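PDB 4NQI: SH3 domain-containing protein from Dictyostelium discoideum, which drives membrane remodelling in osmoregulation, phagocytosis and cytokinesis, probably binds phosphatidylinositol lipids, and is represented here by its N-terminal I-BAR domain. Local coordinates for residues L52-A55 / G56-L59; A96-L99 / L100-I104; S193-N196 / Q197-K201. All blocks are in the same frame, centred on the assembly; numbering follows the deposited sequence.

Contact 1: residues L52-A55 / G56-L59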
# COMPACT_ATOMS: atom_id res chain seq x y z
N LEU B 52 -6.50 1.51 -7.02
CA LEU B 52 -5.37 0.59 -7.07
C LEU B 52 -5.82 -0.84 -6.74
O LEU B 52 -5.33 -1.80 -7.33
CB LEU B 52 -4.28 1.03 -6.09
CG LEU B 52 -3.03 0.15 -6.02
CD1 LEU B 52 -2.35 0.08 -7.38
CD2 LEU B 52 -2.06 0.65 -4.96
N SER B 53 -6.76 -0.97 -5.81
CA SER B 53 -7.31 -2.27 -5.44
C SER B 53 -7.98 -2.96 -6.63
O SER B 53 -7.71 -4.14 -6.90
CB SER B 53 -8.31 -2.11 -4.29
OG SER B 53 -8.95 -3.34 -4.00
N GLN B 54 -8.84 -2.23 -7.33
CA GLN B 54 -9.54 -2.77 -8.49
C GLN B 54 -8.60 -3.08 -9.65
O GLN B 54 -8.78 -4.07 -10.35
CB GLN B 54 -10.66 -1.81 -8.92
CG GLN B 54 -11.93 -1.94 -8.10
CD GLN B 54 -12.67 -3.24 -8.37
OE1 GLN B 54 -12.53 -3.84 -9.44
NE2 GLN B 54 -13.46 -3.69 -7.40
N ALA B 55 -7.60 -2.23 -9.85
CA ALA B 55 -6.57 -2.49 -10.86
C ALA B 55 -5.78 -3.75 -10.49
O ALA B 55 -5.30 -4.47 -11.37
CB ALA B 55 -5.65 -1.30 -10.99
N GLY B 56 -5.65 -4.00 -9.19
CA GLY B 56 -4.99 -5.21 -8.72
C GLY B 56 -5.77 -6.47 -9.04
O GLY B 56 -5.18 -7.50 -9.38
N LEU B 57 -7.09 -6.39 -8.94
CA LEU B 57 -7.96 -7.54 -9.20
C LEU B 57 -7.95 -7.95 -10.68
O LEU B 57 -7.93 -9.14 -11.00
CB LEU B 57 -9.39 -7.24 -8.74
CG LEU B 57 -9.53 -7.00 -7.23
CD1 LEU B 57 -10.97 -6.64 -6.87
CD2 LEU B 57 -9.08 -8.22 -6.46
N VAL B 58 -7.98 -6.95 -11.56
CA VAL B 58 -7.86 -7.20 -13.00
C VAL B 58 -6.55 -7.92 -13.29
O VAL B 58 -6.53 -8.91 -14.03
CB VAL B 58 -7.91 -5.88 -13.80
CG1 VAL B 58 -7.71 -6.15 -15.28
CG2 VAL B 58 -9.24 -5.17 -13.56
N LEU B 59 -5.47 -7.43 -12.69
CA LEU B 59 -4.15 -8.06 -12.83
C LEU B 59 -4.18 -9.51 -12.36
O LEU B 59 -3.65 -10.40 -13.04
CB LEU B 59 -3.09 -7.27 -12.07
CG LEU B 59 -1.70 -7.91 -11.97
CD1 LEU B 59 -1.12 -8.19 -13.35
CD2 LEU B 59 -0.74 -7.03 -11.17
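Q54 and L57 meet on a regular alpha-helical turn of helix 15-64, within the I-BAR (IRSp53/MIM homology) domain. Their side-chain contact is a loose one: NE2 of Q54 lies 3.9 Å from CD1 of L57, with the rest of the amide only slightly farther off. The glutamine chain stands out from the helix, and its bend at chi2 (-70°) sets the amide near the end of L57, at CD1. L57 sends CG to the side of its own backbone N (chi1 -63°), and this brings CG within 3.4 Å of the carbonyl O of S53. The leucine therefore packs partly on backbone as well as on the glutamine. V58 behaves similarly, with CG2 placed 3.4 Å from O of Q54.

The backbone pattern is that of a continuous alpha helix, each N-H reaching the carbonyl four residues back. G56 N donates to L52 O at 2.9 Å, L57 N to S53 O at 3.1 Å, and L59 N to A55 O at 3.2 Å. O of Q54 is shared: V58 N approaches it at a nearly straight angle (166°), and a weak second bond comes from L57 N. As part of an elongated helical dimer, the turn has two differently occupied sides. S53 OG is hydrogen-bonded to the carbonyl O of E89 on helix 72-140, and L57 packs on K86 and E89 of that same helix. L52 reaches both R92 of helix 72-140 and Y45 of the second subunit. A55 meets Q48 of the second subunit, while V58 and L59 pack on its A41. G56, which has no side chain, is buried.

Contact 2: residues A96-L99 / L100-I104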
# COMPACT_ATOMS: atom_id res chain seq x y z
N ALA B 96 -8.81 0.91 2.94
CA ALA B 96 -9.41 2.17 2.48
C ALA B 96 -10.73 2.46 3.19
O ALA B 96 -11.00 3.60 3.58
CB ALA B 96 -9.61 2.13 0.97
N LYS B 97 -11.54 1.42 3.36
CA LYS B 97 -12.83 1.53 4.04
C LYS B 97 -12.67 1.97 5.50
O LYS B 97 -13.48 2.74 6.01
CB LYS B 97 -13.58 0.19 3.99
CG LYS B 97 -13.89 -0.33 2.59
CD LYS B 97 -15.12 0.33 2.00
CE LYS B 97 -16.03 -0.69 1.31
NZ LYS B 97 -15.35 -1.41 0.19
N VAL B 98 -11.62 1.47 6.16
CA VAL B 98 -11.33 1.83 7.54
C VAL B 98 -10.98 3.31 7.66
O VAL B 98 -11.48 4.00 8.55
CB VAL B 98 -10.18 0.97 8.12
CG1 VAL B 98 -9.65 1.56 9.42
CG2 VAL B 98 -10.64 -0.47 8.34
N LEU B 99 -10.13 3.79 6.76
CA LEU B 99 -9.77 5.21 6.71
C LEU B 99 -11.02 6.08 6.52
O LEU B 99 -11.12 7.16 7.09
CB LEU B 99 -8.78 5.47 5.58
CG LEU B 99 -8.30 6.91 5.41
CD1 LEU B 99 -7.53 7.37 6.64
CD2 LEU B 99 -7.44 7.08 4.16
N LEU B 100 -11.97 5.58 5.73
CA LEU B 100 -13.21 6.30 5.48
C LEU B 100 -14.17 6.23 6.67
O LEU B 100 -14.73 7.25 7.08
CB LEU B 100 -13.91 5.75 4.23
CG LEU B 100 -15.24 6.41 3.86
CD1 LEU B 100 -15.03 7.84 3.43
CD2 LEU B 100 -15.99 5.63 2.78
N ASN B 101 -14.35 5.03 7.21
CA ASN B 101 -15.32 4.80 8.28
C ASN B 101 -14.83 5.18 9.67
O ASN B 101 -15.62 5.61 10.52
CB ASN B 101 -15.78 3.34 8.27
CG ASN B 101 -16.49 2.95 6.99
OD1 ASN B 101 -17.20 3.75 6.39
ND2 ASN B 101 -16.30 1.70 6.57
N GLU B 102 -13.53 5.01 9.92
CA GLU B 102 -12.97 5.20 11.25
C GLU B 102 -12.27 6.55 11.44
O GLU B 102 -12.06 6.98 12.58
CB GLU B 102 -11.99 4.07 11.59
CG GLU B 102 -12.56 2.66 11.42
CD GLU B 102 -13.42 2.23 12.58
OE1 GLU B 102 -13.58 3.02 13.54
OE2 GLU B 102 -13.94 1.09 12.55
N PHE B 103 -11.91 7.21 10.34
CA PHE B 103 -11.29 8.54 10.43
C PHE B 103 -12.09 9.65 9.75
O PHE B 103 -12.56 10.58 10.41
CB PHE B 103 -9.86 8.53 9.88
CG PHE B 103 -9.25 9.91 9.78
CD1 PHE B 103 -9.00 10.64 10.93
CD2 PHE B 103 -8.94 10.46 8.55
CE1 PHE B 103 -8.45 11.91 10.85
CE2 PHE B 103 -8.39 11.73 8.47
CZ PHE B 103 -8.14 12.45 9.62
N ILE B 104 -12.22 9.56 8.42
CA ILE B 104 -12.81 10.62 7.61
C ILE B 104 -14.19 11.09 8.08
O ILE B 104 -14.37 12.26 8.41
CB ILE B 104 -12.86 10.21 6.12
CG1 ILE B 104 -11.45 10.17 5.53
CG2 ILE B 104 -13.74 11.18 5.32
CD1 ILE B 104 -11.36 9.44 4.21
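L99 and F103 lie side by side and point the same way. CD1 of the leucine approaches CD2 of the phenylalanine to 3.9 Å, obliquely to the ring. In both residues CG stands opposite the backbone N (chi1 -179° in L99, 173° in F103), and this shared setting keeps the two side chains aligned. I104 comes at L99 from another direction: the two side chains run at a slant to each other, with CD1 of I104 at 4.1 Å from CG of L99. The leucine thus has the phenylalanine against one methyl and the isoleucine against its branch point. On the more exposed side, V98 and E102 make an equivalent slanting pair, in which CG1 of V98 touches the CG methylene of E102 at 3.7 Å.

The backbone is consistent with L99 facing both F103 and I104. Its carbonyl O accepts I104 N at 3.0 Å in an almost straight bond (175°), five residues ahead, whereas F103 N gives only a weak one. Just before this, the spacing is four: N101 N donates to K97 O and E102 N to V98 O, both at 2.7 Å. ND2 of N101 also comes near K97 O, but its angle is too poor for a hydrogen bond. The ammonium of K97 is held by a salt bridge to D93.

Around this turn, L99 packs on Y45 of helix 15-64 and F198 of helix 152-224. F103 meets the ring of F195 edge-to-face and also packs on A42. The five-residue step marks a pi-type turn, or pi-bulge, inserted in the long helix 72-140 of the I-BAR helical bundle.

Contact 3: residues S193-N196 / Q197-K201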
# COMPACT_ATOMS: atom_id res chain seq x y z
N SER B 193 -6.16 9.43 17.63
CA SER B 193 -6.82 8.18 18.01
C SER B 193 -7.64 7.59 16.86
O SER B 193 -7.71 6.37 16.69
CB SER B 193 -7.72 8.41 19.23
OG SER B 193 -8.30 7.20 19.68
N GLN B 194 -8.25 8.47 16.07
CA GLN B 194 -9.03 8.04 14.92
C GLN B 194 -8.12 7.65 13.75
O GLN B 194 -8.36 6.65 13.08
CB GLN B 194 -10.03 9.12 14.51
CG GLN B 194 -11.19 9.28 15.49
CD GLN B 194 -12.01 10.54 15.24
OE1 GLN B 194 -11.63 11.41 14.46
NE2 GLN B 194 -13.15 10.64 15.92
N PHE B 195 -7.07 8.44 13.52
CA PHE B 195 -6.12 8.14 12.46
C PHE B 195 -5.40 6.82 12.71
O PHE B 195 -5.04 6.11 11.77
CB PHE B 195 -5.10 9.28 12.29
CG PHE B 195 -4.49 9.36 10.92
CD1 PHE B 195 -5.16 10.01 9.89
CD2 PHE B 195 -3.26 8.78 10.65
CE1 PHE B 195 -4.61 10.08 8.62
CE2 PHE B 195 -2.70 8.85 9.38
CZ PHE B 195 -3.38 9.50 8.37
N ASN B 196 -5.21 6.48 13.99
CA ASN B 196 -4.56 5.23 14.39
C ASN B 196 -5.24 3.97 13.83
O ASN B 196 -4.58 2.95 13.62
CB ASN B 196 -4.48 5.13 15.91
CG ASN B 196 -3.40 6.01 16.50
OD1 ASN B 196 -2.55 6.54 15.79
ND2 ASN B 196 -3.42 6.16 17.82
N GLN B 197 -6.55 4.03 13.61
CA GLN B 197 -7.29 2.89 13.08
C GLN B 197 -6.79 2.53 11.68
O GLN B 197 -6.70 1.35 11.33
CB GLN B 197 -8.79 3.19 13.04
CG GLN B 197 -9.36 3.67 14.37
CD GLN B 197 -9.13 2.67 15.49
OE1 GLN B 197 -9.34 1.47 15.32
NE2 GLN B 197 -8.68 3.16 16.64
N PHE B 198 -6.47 3.55 10.89
CA PHE B 198 -5.93 3.35 9.55
C PHE B 198 -4.50 2.82 9.61
O PHE B 198 -4.13 1.92 8.86
CB PHE B 198 -5.98 4.67 8.76
CG PHE B 198 -5.11 4.69 7.54
CD1 PHE B 198 -5.38 3.85 6.47
CD2 PHE B 198 -4.03 5.55 7.46
CE1 PHE B 198 -4.58 3.87 5.34
CE2 PHE B 198 -3.23 5.58 6.33
CZ PHE B 198 -3.50 4.74 5.27
N LEU B 199 -3.70 3.38 10.52
CA LEU B 199 -2.31 2.98 10.69
C LEU B 199 -2.18 1.50 11.07
O LEU B 199 -1.38 0.77 10.48
CB LEU B 199 -1.61 3.86 11.73
CG LEU B 199 -1.51 5.34 11.35
CD1 LEU B 199 -0.88 6.16 12.47
CD2 LEU B 199 -0.71 5.49 10.06
N GLU B 200 -2.97 1.08 12.06
CA GLU B 200 -2.98 -0.32 12.50
C GLU B 200 -3.31 -1.27 11.35
O GLU B 200 -2.71 -2.34 11.22
CB GLU B 200 -3.98 -0.51 13.64
CG GLU B 200 -3.55 0.13 14.96
CD GLU B 200 -4.68 0.16 15.98
OE1 GLU B 200 -5.83 -0.17 15.62
OE2 GLU B 200 -4.41 0.53 17.15
N LYS B 201 -4.27 -0.89 10.52
CA LYS B 201 -4.69 -1.71 9.39
C LYS B 201 -3.64 -1.72 8.28
O LYS B 201 -3.49 -2.72 7.58
CB LYS B 201 -6.04 -1.24 8.85
CG LYS B 201 -7.24 -1.97 9.45
CD LYS B 201 -7.37 -3.38 8.89
CE LYS B 201 -8.62 -4.08 9.39
NZ LYS B 201 -9.05 -5.17 8.47
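N196, F195 and Q197 bury the most surface here, each in its own way. F195 receives F198 in an offset edge-to-face stack: the edge of F198 is turned toward the face of F195, the ring centroids are 5.7 Å apart and the planes stand at 77°. The nearest carbons, CE2 of F195 and CD2 of F198, are 4.0 Å apart. L199 adds to the same ring, its CG lying 3.9 Å from CD2 of F195.

Across the contact, O of N196 accepts E200 N at 2.9 Å (171°). Its OD1 touches CD1 of L199 at 3.7 Å and is hydrogen-bonded to H220 ND1 of the second subunit.

Q197 bends at chi2 (-58°), turning its amide back along the helix so that NE2 makes a weak bond to S193 O at 3.4 Å. Its own backbone N goes instead to Q194 O, three residues back, at 3.2 Å and from above the carbonyl plane. S193 O and Q197 N are 4.0 Å apart, evidence that the usual alpha-helical bond is opened here.

On helix 152-224, Q194 faces helix 72-140 at P106, and F198 at V95 and L99. S193, N196 and L199 contact I224, L217 and F213 of the second subunit, respectively, while F195 meets both F103 of helix 72-140 and L81 of the second subunit.

All three contacts are partly buried turns within single helices of one I-BAR bundle. From contact centre to chain centre, contact 3 lies about 5 Å away, contact 2 about 8 Å and contact 1 about 25 Å. Contacts 2 and 3 bring buried apolar and aromatic side chains (L99, F103, F195, F198, L199) to the middle of the bundle, with N101, E102 and E200 exposed; they touch, CD1 of L99 meeting CG of F198 at 3.7 Å, which joins helices 72-140 and 152-224. Contact 1 has no aromatic residue, keeps regular helical spacing, and pairs exposed Q54 with partly exposed L57. Contacts 1 and 3 also reach the second subunit; contact 2 stays within its own chain.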